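Local coordinates for protein aromatic-L-amino-acid decarboxylase (Catharanthus roseus, PDB 6EEW) that catalyses the pyridoxal 5'-phosphate-dependent decarboxylation of L-tryptophan to tryptamine and of 5-hydroxy-L-tryptophan to serotonin, working as a homodimer, at residues 96-101 and 455-460; 46-51 and 89-94; 421-426 and 470-475. All coordinates share one frame; numbering follows the deposited sequence.

Contacts 1 and 3 are buried and lie at the same antiparallel sheet: contact 3 pairs strands 424-429 and 465-471, while contact 1 sets the loop 96-101 against the chain leading into strand 459-462, outermost in the sheet within this chain. Contact 2 is only partly buried, lies farther from the centre of the chain, joins two loops and, like contact 1, reaches the second subunit. The chemistry differs accordingly: backbone ladder bonds and aliphatic pairs in contact 3, aromatic rings mixed with backbone bonds in contact 1, a single asparagine gripping carbonyl oxygens in contact 2. Contact 1 touches both others and, like contact 2, includes residues of the tryptophan pocket.

Contact 1: 96-101 and 455-460; sequences NFYAFF and VYMTHT. With TRP (tryptophan), chain E.
The A99 methyl lies over one face of the Y456 ring, with CB 3.8 Å from the ring centroid, a CH-pi contact displaced toward the CD2-CE2 side. F97 approaches the edge of the same ring, its CE2 3.5 Å from Y456 CD2. These two side chains run side by side, both with CG anti to the backbone N, but their planes are inclined at 69°, an oblique pair. On the F100 ring, one face receives T458 CG2, 3.9 Å from the centroid, while Y456 OH comes obliquely to CE2 and CZ. The Y98 ring is met in its plane, V455 CG2 reaching CD2 at 3.5 Å.

T458 faces the loop with both branches in use. Its chi1 of 52° sets OG1 between the backbone N and the carbonyl carbon, where it accepts the F100 amide (N to OG1 3.2 Å, 168° at the hydrogen), and leaves CG2 to cover the ring. Farther back the segments run nearly parallel and are joined by a single beta bridge: Y456 N donates to N96 O at 3.1 Å, and Y98 N to Y456 O at 2.8 Å. The Y98 carbonyl accepts the amide of A471 in strand 465-471, so the loop is also tied to the neighbouring strand, and the F100 carbonyl takes a bond from R469.

Bound tryptophan lies against F100, its CB unusually near F100 CB (3.1 Å), and its amino nitrogen comes obliquely toward the F101 ring. F124 of the second subunit meets the F100 ring edge to face. The arrangement is that of an aromatic substrate pocket at the dimer interface of a group II decarboxylase, one wall backed by the C-terminal sheet.

Contact 2: 46-51 and 89-94; sequences ETYPVL and MTNWMS
N91 joins V50 and P49 in a polar loop-to-loop contact: segment 46-51 follows helix 24-44, and segment 89-94 follows helix 74-85. Two bonds carry it. The N91 backbone N donates to V50 O at 2.9 Å, almost straight at 176° and in the plane of the carbonyl. With CG anti to the carbonyl carbon (chi1 -75°), the N91 side chain brings ND2 to P49 O at 3.2 Å, near its own amide plane but tilted from the carbonyl plane. ND2 must face P49 O, an acceptor only, and this sets the flip of the amide; OD1 is hydrogen-bonded to Y41 OH. N91 also opens a type I turn, its carbonyl O accepting S94 N at 3.1 Å.

Apolar branches fill in alongside. L51 CD1 lies 3.5 Å from T90 OG1, a hydroxyl bonded to V127 O of the second subunit. V50 CG2 packs 3.8 Å from S94 OG, which is itself hydrogen-bonded to N96 N.

One residue thus fixes the spacing of the two loops, through directional bonds more than apolar burial, immediately before W92, whose side chain touches the bound tryptophan.

Contact 3: 421-426 and 470-475; sequences NFSLVC and LAVGSS
V425 and L470 stand abreast on one face of an antiparallel ladder, V425 CB 4.3 Å from L470 CB, and both side chains pack against F404 of helix 375-409. They form a hydrogen-bonded pair: V425 N donates to L470 O at 2.9 Å, and L470 N returns a bond to V425 O at 2.8 Å.

L424 and A471 point to the other face as the adjoining non-hydrogen-bonded pair. L424 CG is roughly anti to the backbone N (chi1 158°), and CD1 bends back over the neighbouring strand, 3.5 Å from L470 O. A471 CB meets the leucine loosely, at its CD1 tip, 4.4 Å away. L470 O is approached as well by L424 CA, at 3.3 Å in a CA-H...O contact.

Strands 424-429 and 465-471 are the two central strands of the four-stranded antiparallel sheet in the C-terminal small domain of this fold-type I decarboxylase.

Past the ladder the pairing frays. V472 N still reaches S423 O at 3.2 Å, although from above the carbonyl plane rather than along a lone pair. The S423 CB is directed at segment 470-475, but the modelled approach of S423 OG to V472 O is too close to be trusted; the S423 backbone N is bonded to Y290 OH. At G473 the chain turns off with phi at 149°, a backbone conformation suited to glycine. From there S474 OG bonds to S94 O, carrying the departing chain to the loop around residues 89-94.

Contact 1: 96-101 and 455-460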
loop_
_atom_site.group_PDB
_atom_site.type_symbol
_atom_site.label_atom_id
_atom_site.label_comp_id
_atom_site.label_asym_id
_atom_site.label_seq_id
_atom_site.Cartn_x
_atom_site.Cartn_y
_atom_site.Cartn_z
ATOM N N ASN A 96 3.701 27.272 -2.695
ATOM C CA ASN A 96 4.264 27.608 -3.993
ATOM C C ASN A 96 4.649 26.372 -4.791
ATOM O O ASN A 96 5.388 26.475 -5.775
ATOM C CB ASN A 96 5.455 28.542 -3.814
ATOM C CG ASN A 96 5.051 29.879 -3.209
ATOM O OD1 ASN A 96 4.046 30.480 -3.609
ATOM N ND2 ASN A 96 5.820 30.341 -2.229
ATOM N N PHE A 97 4.148 25.210 -4.396
ATOM C CA PHE A 97 4.327 23.976 -5.150
ATOM C C PHE A 97 3.170 23.817 -6.125
ATOM O O PHE A 97 2.029 23.629 -5.700
ATOM C CB PHE A 97 4.402 22.779 -4.202
ATOM C CG PHE A 97 4.506 21.450 -4.900
ATOM C CD1 PHE A 97 3.370 20.821 -5.393
ATOM C CD2 PHE A 97 5.719 20.824 -5.052
ATOM C CE1 PHE A 97 3.458 19.597 -6.028
ATOM C CE2 PHE A 97 5.803 19.609 -5.690
ATOM C CZ PHE A 97 4.674 19.001 -6.180
ATOM N N TYR A 98 3.477 23.837 -7.430
ATOM C CA TYR A 98 2.463 23.716 -8.477
ATOM C C TYR A 98 2.794 22.602 -9.461
ATOM O O TYR A 98 2.293 22.609 -10.591
ATOM C CB TYR A 98 2.295 25.028 -9.255
ATOM C CG TYR A 98 2.072 26.236 -8.383
ATOM C CD1 TYR A 98 0.820 26.523 -7.865
ATOM C CD2 TYR A 98 3.114 27.095 -8.084
ATOM C CE1 TYR A 98 0.620 27.623 -7.053
ATOM C CE2 TYR A 98 2.920 28.198 -7.279
ATOM C CZ TYR A 98 1.674 28.458 -6.770
ATOM O OH TYR A 98 1.481 29.557 -5.969
ATOM N N ALA A 99 3.636 21.655 -9.060
ATOM C CA ALA A 99 4.101 20.593 -9.936
ATOM C C ALA A 99 3.119 19.424 -9.965
ATOM O O ALA A 99 2.243 19.285 -9.109
ATOM C CB ALA A 99 5.474 20.111 -9.477
ATOM N N PHE A 100 3.259 18.594 -10.993
ATOM C CA PHE A 100 2.471 17.376 -11.123
ATOM C C PHE A 100 1.003 17.622 -10.811
ATOM O O PHE A 100 0.319 18.363 -11.530
ATOM C CB PHE A 100 3.056 16.294 -10.215
ATOM C CG PHE A 100 4.551 16.138 -10.354
ATOM C CD1 PHE A 100 5.098 15.471 -11.442
ATOM C CD2 PHE A 100 5.408 16.670 -9.402
ATOM C CE1 PHE A 100 6.494 15.330 -11.583
ATOM C CE2 PHE A 100 6.795 16.535 -9.533
ATOM C CZ PHE A 100 7.334 15.861 -10.623
ATOM N N PHE A 101 0.499 16.958 -9.777
ATOM C CA PHE A 101 -0.785 17.223 -9.162
ATOM C C PHE A 101 -0.545 17.412 -7.676
ATOM O O PHE A 101 0.194 16.634 -7.072
ATOM C CB PHE A 101 -1.788 16.076 -9.349
ATOM C CG PHE A 101 -2.421 16.018 -10.707
ATOM C CD1 PHE A 101 -2.785 17.177 -11.366
ATOM C CD2 PHE A 101 -2.676 14.796 -11.311
ATOM C CE1 PHE A 101 -3.373 17.124 -12.605
ATOM C CE2 PHE A 101 -3.260 14.737 -12.552
ATOM C CZ PHE A 101 -3.613 15.908 -13.201
ATOM N N VAL A 455 9.097 28.834 -6.313
ATOM C CA VAL A 455 8.016 28.177 -7.036
ATOM C C VAL A 455 8.561 26.886 -7.620
ATOM O O VAL A 455 9.754 26.779 -7.916
ATOM C CB VAL A 455 7.422 29.097 -8.134
ATOM C CG1 VAL A 455 8.488 29.510 -9.126
ATOM C CG2 VAL A 455 6.295 28.390 -8.865
ATOM N N TYR A 456 7.685 25.896 -7.774
ATOM C CA TYR A 456 8.014 24.667 -8.482
ATOM C C TYR A 456 6.895 24.363 -9.462
ATOM O O TYR A 456 5.745 24.164 -9.050
ATOM C CB TYR A 456 8.206 23.495 -7.515
ATOM C CG TYR A 456 8.650 22.211 -8.185
ATOM C CD1 TYR A 456 9.399 22.233 -9.359
ATOM C CD2 TYR A 456 8.323 20.973 -7.645
ATOM C CE1 TYR A 456 9.812 21.050 -9.980
ATOM C CE2 TYR A 456 8.727 19.787 -8.257
ATOM C CZ TYR A 456 9.472 19.832 -9.424
ATOM O OH TYR A 456 9.881 18.663 -10.032
ATOM N N MET A 457 7.244 24.273 -10.741
ATOM C CA MET A 457 6.324 23.862 -11.790
ATOM C C MET A 457 7.035 22.840 -12.652
ATOM O O MET A 457 8.249 22.936 -12.864
ATOM C CB MET A 457 5.855 25.032 -12.672
ATOM C CG MET A 457 5.157 26.146 -11.931
ATOM S SD MET A 457 5.046 27.678 -12.887
ATOM C CE MET A 457 4.478 27.099 -14.480
ATOM N N THR A 458 6.282 21.851 -13.118
ATOM C CA THR A 458 6.768 20.940 -14.138
ATOM C C THR A 458 6.209 21.321 -15.505
ATOM O O THR A 458 5.356 22.204 -15.649
ATOM C CB THR A 458 6.428 19.484 -13.807
ATOM O OG1 THR A 458 5.031 19.359 -13.522
ATOM C CG2 THR A 458 7.254 18.997 -12.623
ATOM N N HIS A 459 6.736 20.649 -16.513
ATOM C CA HIS A 459 6.416 20.854 -17.910
ATOM C C HIS A 459 5.720 19.608 -18.427
ATOM O O HIS A 459 5.535 18.626 -17.702
ATOM C CB HIS A 459 7.690 21.137 -18.712
ATOM C CG HIS A 459 8.518 19.915 -18.969
ATOM N ND1 HIS A 459 8.405 19.167 -20.121
ATOM C CD2 HIS A 459 9.451 19.293 -18.212
ATOM C CE1 HIS A 459 9.243 18.149 -20.070
ATOM N NE2 HIS A 459 9.888 18.201 -18.920
ATOM N N THR A 460 5.292 19.669 -19.681
ATOM C CA THR A 460 4.883 18.464 -20.377
ATOM C C THR A 460 5.066 18.673 -21.869
ATOM O O THR A 460 5.197 19.802 -22.352
ATOM C CB THR A 460 3.441 18.074 -20.061
ATOM O OG1 THR A 460 3.166 16.782 -20.628
ATOM C CG2 THR A 460 2.471 19.114 -20.618
HETATM N N TRP E . 0.387 12.729 -12.040
HETATM C CA TRP E . 1.726 13.270 -11.865
HETATM C C TRP E . 2.768 12.468 -12.640
HETATM O O TRP E . 3.545 11.709 -12.058
HETATM C CB TRP E . 2.078 13.320 -10.375
HETATM C CG TRP E . 1.707 12.091 -9.574
HETATM C CD1 TRP E . 1.833 10.787 -9.953
HETATM C CD2 TRP E . 1.140 12.069 -8.248
HETATM N NE1 TRP E . 1.379 9.956 -8.951
HETATM C CE2 TRP E . 0.953 10.719 -7.896
HETATM C CE3 TRP E . 0.775 13.062 -7.332
HETATM C CZ2 TRP E . 0.419 10.336 -6.670
HETATM C CZ3 TRP E . 0.246 12.681 -6.115
HETATM C CH2 TRP E . 0.072 11.331 -5.794
HETATM O OXT TRP E . 2.867 12.573 -13.869
#

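Contact 2: 46-51 and 89-94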
loop_
_atom_site.group_PDB
_atom_site.type_symbol
_atom_site.label_atom_id
_atom_site.label_comp_id
_atom_site.label_asym_id
_atom_site.label_seq_id
_atom_site.Cartn_x
_atom_site.Cartn_y
_atom_site.Cartn_z
ATOM N N GLU A 46 6.538 27.895 3.510
ATOM C CA GLU A 46 6.598 28.885 2.438
ATOM C C GLU A 46 7.952 29.569 2.396
ATOM O O GLU A 46 8.344 30.101 1.352
ATOM C CB GLU A 46 5.497 29.933 2.615
ATOM C CG GLU A 46 5.495 31.010 1.542
ATOM C CD GLU A 46 4.297 31.946 1.641
ATOM O OE1 GLU A 46 3.372 31.660 2.432
ATOM O OE2 GLU A 46 4.281 32.971 0.928
ATOM N N THR A 47 8.685 29.530 3.504
ATOM C CA THR A 47 9.996 30.147 3.606
ATOM C C THR A 47 11.082 29.315 2.936
ATOM O O THR A 47 12.082 29.873 2.470
ATOM C CB THR A 47 10.336 30.362 5.080
ATOM O OG1 THR A 47 9.669 31.540 5.562
ATOM C CG2 THR A 47 11.843 30.462 5.290
ATOM N N TYR A 48 10.920 27.999 2.890
ATOM C CA TYR A 48 11.969 27.169 2.335
ATOM C C TYR A 48 11.917 27.210 0.811
ATOM O O TYR A 48 10.864 27.467 0.228
ATOM C CB TYR A 48 11.822 25.724 2.804
ATOM C CG TYR A 48 11.615 25.542 4.295
ATOM C CD1 TYR A 48 12.114 26.459 5.210
ATOM C CD2 TYR A 48 10.946 24.430 4.787
ATOM C CE1 TYR A 48 11.921 26.285 6.571
ATOM C CE2 TYR A 48 10.752 24.247 6.141
ATOM C CZ TYR A 48 11.241 25.177 7.030
ATOM O OH TYR A 48 11.052 24.994 8.381
ATOM N N PRO A 49 13.041 26.976 0.139
ATOM C CA PRO A 49 12.975 26.772 -1.311
ATOM C C PRO A 49 12.085 25.580 -1.616
ATOM O O PRO A 49 12.172 24.536 -0.962
ATOM C CB PRO A 49 14.435 26.514 -1.705
ATOM C CG PRO A 49 15.108 26.080 -0.430
ATOM C CD PRO A 49 14.401 26.794 0.676
ATOM N N VAL A 50 11.196 25.744 -2.597
ATOM C CA VAL A 50 10.238 24.682 -2.891
ATOM C C VAL A 50 10.974 23.431 -3.360
ATOM O O VAL A 50 10.840 22.347 -2.780
ATOM C CB VAL A 50 9.205 25.148 -3.930
ATOM C CG1 VAL A 50 8.157 24.069 -4.149
ATOM C CG2 VAL A 50 8.562 26.451 -3.497
ATOM N N LEU A 51 11.756 23.574 -4.424
ATOM C CA LEU A 51 12.544 22.490 -4.991
ATOM C C LEU A 51 13.954 22.567 -4.419
ATOM O O LEU A 51 14.507 23.661 -4.269
ATOM C CB LEU A 51 12.573 22.616 -6.518
ATOM C CG LEU A 51 13.037 21.446 -7.384
ATOM C CD1 LEU A 51 12.089 20.258 -7.251
ATOM C CD2 LEU A 51 13.167 21.883 -8.833
ATOM N N MET A 89 14.382 17.859 0.911
ATOM C CA MET A 89 13.029 17.538 0.492
ATOM C C MET A 89 12.564 18.482 -0.606
ATOM O O MET A 89 12.895 19.671 -0.606
ATOM C CB MET A 89 12.072 17.659 1.681
ATOM C CG MET A 89 12.359 16.709 2.811
ATOM S SD MET A 89 11.784 15.047 2.430
ATOM C CE MET A 89 10.013 15.306 2.391
ATOM N N THR A 90 11.762 17.944 -1.530
ATOM C CA THR A 90 10.901 18.776 -2.366
ATOM C C THR A 90 9.633 19.034 -1.577
ATOM O O THR A 90 8.941 18.088 -1.189
ATOM C CB THR A 90 10.575 18.112 -3.705
ATOM O OG1 THR A 90 11.751 18.050 -4.518
ATOM C CG2 THR A 90 9.513 18.896 -4.457
ATOM N N ASN A 91 9.341 20.307 -1.317
ATOM C CA ASN A 91 8.288 20.661 -0.372
ATOM C C ASN A 91 6.924 20.638 -1.064
ATOM O O ASN A 91 6.389 21.653 -1.516
ATOM C CB ASN A 91 8.603 22.002 0.270
ATOM C CG ASN A 91 9.708 21.891 1.313
ATOM O OD1 ASN A 91 9.491 21.320 2.382
ATOM N ND2 ASN A 91 10.890 22.436 1.011
ATOM N N TRP A 92 6.358 19.431 -1.141
ATOM C CA TRP A 92 5.023 19.249 -1.692
ATOM C C TRP A 92 3.972 20.053 -0.938
ATOM O O TRP A 92 2.908 20.339 -1.498
ATOM C CB TRP A 92 4.642 17.764 -1.686
ATOM C CG TRP A 92 5.264 16.946 -2.789
ATOM C CD1 TRP A 92 6.559 16.527 -2.873
ATOM C CD2 TRP A 92 4.606 16.448 -3.964
ATOM N NE1 TRP A 92 6.749 15.799 -4.027
ATOM C CE2 TRP A 92 5.565 15.736 -4.712
ATOM C CE3 TRP A 92 3.297 16.532 -4.456
ATOM C CZ2 TRP A 92 5.261 15.122 -5.925
ATOM C CZ3 TRP A 92 2.994 15.915 -5.657
ATOM C CH2 TRP A 92 3.975 15.229 -6.380
ATOM N N MET A 93 4.224 20.394 0.325
ATOM C CA MET A 93 3.263 21.124 1.144
ATOM C C MET A 93 3.401 22.636 1.033
ATOM O O MET A 93 2.670 23.352 1.720
ATOM C CB MET A 93 3.399 20.718 2.613
ATOM C CG MET A 93 2.936 19.312 2.913
ATOM S SD MET A 93 1.257 19.037 2.354
ATOM C CE MET A 93 1.570 18.228 0.783
ATOM N N SER A 94 4.357 23.136 0.262
ATOM C CA SER A 94 4.530 24.574 0.150
ATOM C C SER A 94 3.356 25.177 -0.614
ATOM O O SER A 94 2.865 24.574 -1.574
ATOM C CB SER A 94 5.839 24.914 -0.555
ATOM O OG SER A 94 5.960 26.317 -0.738
#

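Contact 3: 421-426 and 470-475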
loop_
_atom_site.group_PDB
_atom_site.type_symbol
_atom_site.label_atom_id
_atom_site.label_comp_id
_atom_site.label_asym_id
_atom_site.label_seq_id
_atom_site.Cartn_x
_atom_site.Cartn_y
_atom_site.Cartn_z
ATOM N N ASN A 421 -9.739 22.386 -17.962
ATOM C CA ASN A 421 -10.930 21.657 -17.538
ATOM C C ASN A 421 -11.150 21.696 -16.035
ATOM O O ASN A 421 -12.294 21.622 -15.580
ATOM C CB ASN A 421 -10.825 20.185 -17.944
ATOM C CG ASN A 421 -10.694 19.991 -19.437
ATOM O OD1 ASN A 421 -11.433 20.589 -20.223
ATOM N ND2 ASN A 421 -9.743 19.149 -19.838
ATOM N N PHE A 422 -10.083 21.771 -15.254
ATOM C CA PHE A 422 -10.189 21.718 -13.805
ATOM C C PHE A 422 -9.256 22.751 -13.185
ATOM O O PHE A 422 -9.429 23.956 -13.386
ATOM C CB PHE A 422 -9.870 20.298 -13.313
ATOM C CG PHE A 422 -10.701 19.225 -13.976
ATOM C CD1 PHE A 422 -11.977 18.932 -13.515
ATOM C CD2 PHE A 422 -10.223 18.536 -15.075
ATOM C CE1 PHE A 422 -12.750 17.948 -14.123
ATOM C CE2 PHE A 422 -10.986 17.551 -15.683
ATOM C CZ PHE A 422 -12.259 17.259 -15.199
ATOM N N SER A 423 -8.262 22.291 -12.422
ATOM C CA SER A 423 -7.370 23.183 -11.695
ATOM C C SER A 423 -6.001 23.330 -12.357
ATOM O O SER A 423 -5.146 24.058 -11.837
ATOM C CB SER A 423 -7.209 22.704 -10.253
ATOM O OG SER A 423 -6.190 23.441 -9.620
ATOM N N LEU A 424 -5.756 22.632 -13.461
ATOM C CA LEU A 424 -4.445 22.622 -14.101
ATOM C C LEU A 424 -4.496 23.505 -15.333
ATOM O O LEU A 424 -5.378 23.329 -16.178
ATOM C CB LEU A 424 -4.024 21.200 -14.491
ATOM C CG LEU A 424 -2.973 21.131 -15.598
ATOM C CD1 LEU A 424 -1.639 21.696 -15.128
ATOM C CD2 LEU A 424 -2.818 19.708 -16.110
ATOM N N VAL A 425 -3.537 24.426 -15.444
ATOM C CA VAL A 425 -3.456 25.366 -16.564
ATOM C C VAL A 425 -2.202 25.047 -17.372
ATOM O O VAL A 425 -1.086 25.112 -16.846
ATOM C CB VAL A 425 -3.432 26.825 -16.071
ATOM C CG1 VAL A 425 -3.412 27.814 -17.239
ATOM C CG2 VAL A 425 -4.582 27.092 -15.145
ATOM N N CYS A 426 -2.379 24.723 -18.649
ATOM C CA CYS A 426 -1.274 24.444 -19.555
ATOM C C CYS A 426 -1.051 25.646 -20.463
ATOM O O CYS A 426 -1.967 26.059 -21.180
ATOM C CB CYS A 426 -1.555 23.189 -20.380
ATOM S SG CYS A 426 -1.781 21.680 -19.389
ATOM N N LEU A 470 0.560 24.730 -14.586
ATOM C CA LEU A 470 0.292 25.273 -13.261
ATOM C C LEU A 470 -0.801 24.417 -12.636
ATOM O O LEU A 470 -1.969 24.501 -13.031
ATOM C CB LEU A 470 -0.120 26.739 -13.328
ATOM C CG LEU A 470 -0.068 27.404 -11.955
ATOM C CD1 LEU A 470 1.396 27.703 -11.560
ATOM C CD2 LEU A 470 -0.961 28.660 -11.908
ATOM N N ALA A 471 -0.411 23.581 -11.680
ATOM C CA ALA A 471 -1.324 22.657 -11.015
ATOM C C ALA A 471 -1.693 23.285 -9.676
ATOM O O ALA A 471 -0.992 23.128 -8.672
ATOM C CB ALA A 471 -0.685 21.281 -10.861
ATOM N N VAL A 472 -2.784 24.033 -9.677
ATOM C CA VAL A 472 -3.228 24.732 -8.481
ATOM C C VAL A 472 -3.962 23.757 -7.573
ATOM O O VAL A 472 -4.657 22.851 -8.044
ATOM C CB VAL A 472 -4.109 25.933 -8.854
ATOM C CG1 VAL A 472 -4.568 26.642 -7.604
ATOM C CG2 VAL A 472 -3.339 26.881 -9.760
ATOM N N GLY A 473 -3.789 23.919 -6.269
ATOM C CA GLY A 473 -4.530 23.087 -5.346
ATOM C C GLY A 473 -3.834 22.766 -4.041
ATOM O O GLY A 473 -4.513 22.420 -3.070
ATOM N N SER A 474 -2.513 22.926 -3.975
ATOM C CA SER A 474 -1.797 22.673 -2.730
ATOM C C SER A 474 -2.480 23.402 -1.576
ATOM O O SER A 474 -2.763 24.604 -1.657
ATOM C CB SER A 474 -0.339 23.121 -2.864
ATOM O OG SER A 474 0.397 22.858 -1.683
ATOM N N SER A 475 -2.735 22.662 -0.493
ATOM C CA SER A 475 -3.686 23.134 0.509
ATOM C C SER A 475 -3.349 24.519 1.039
ATOM O O SER A 475 -4.262 25.300 1.333
ATOM C CB SER A 475 -3.794 22.135 1.655
ATOM O OG SER A 475 -4.347 20.904 1.198
#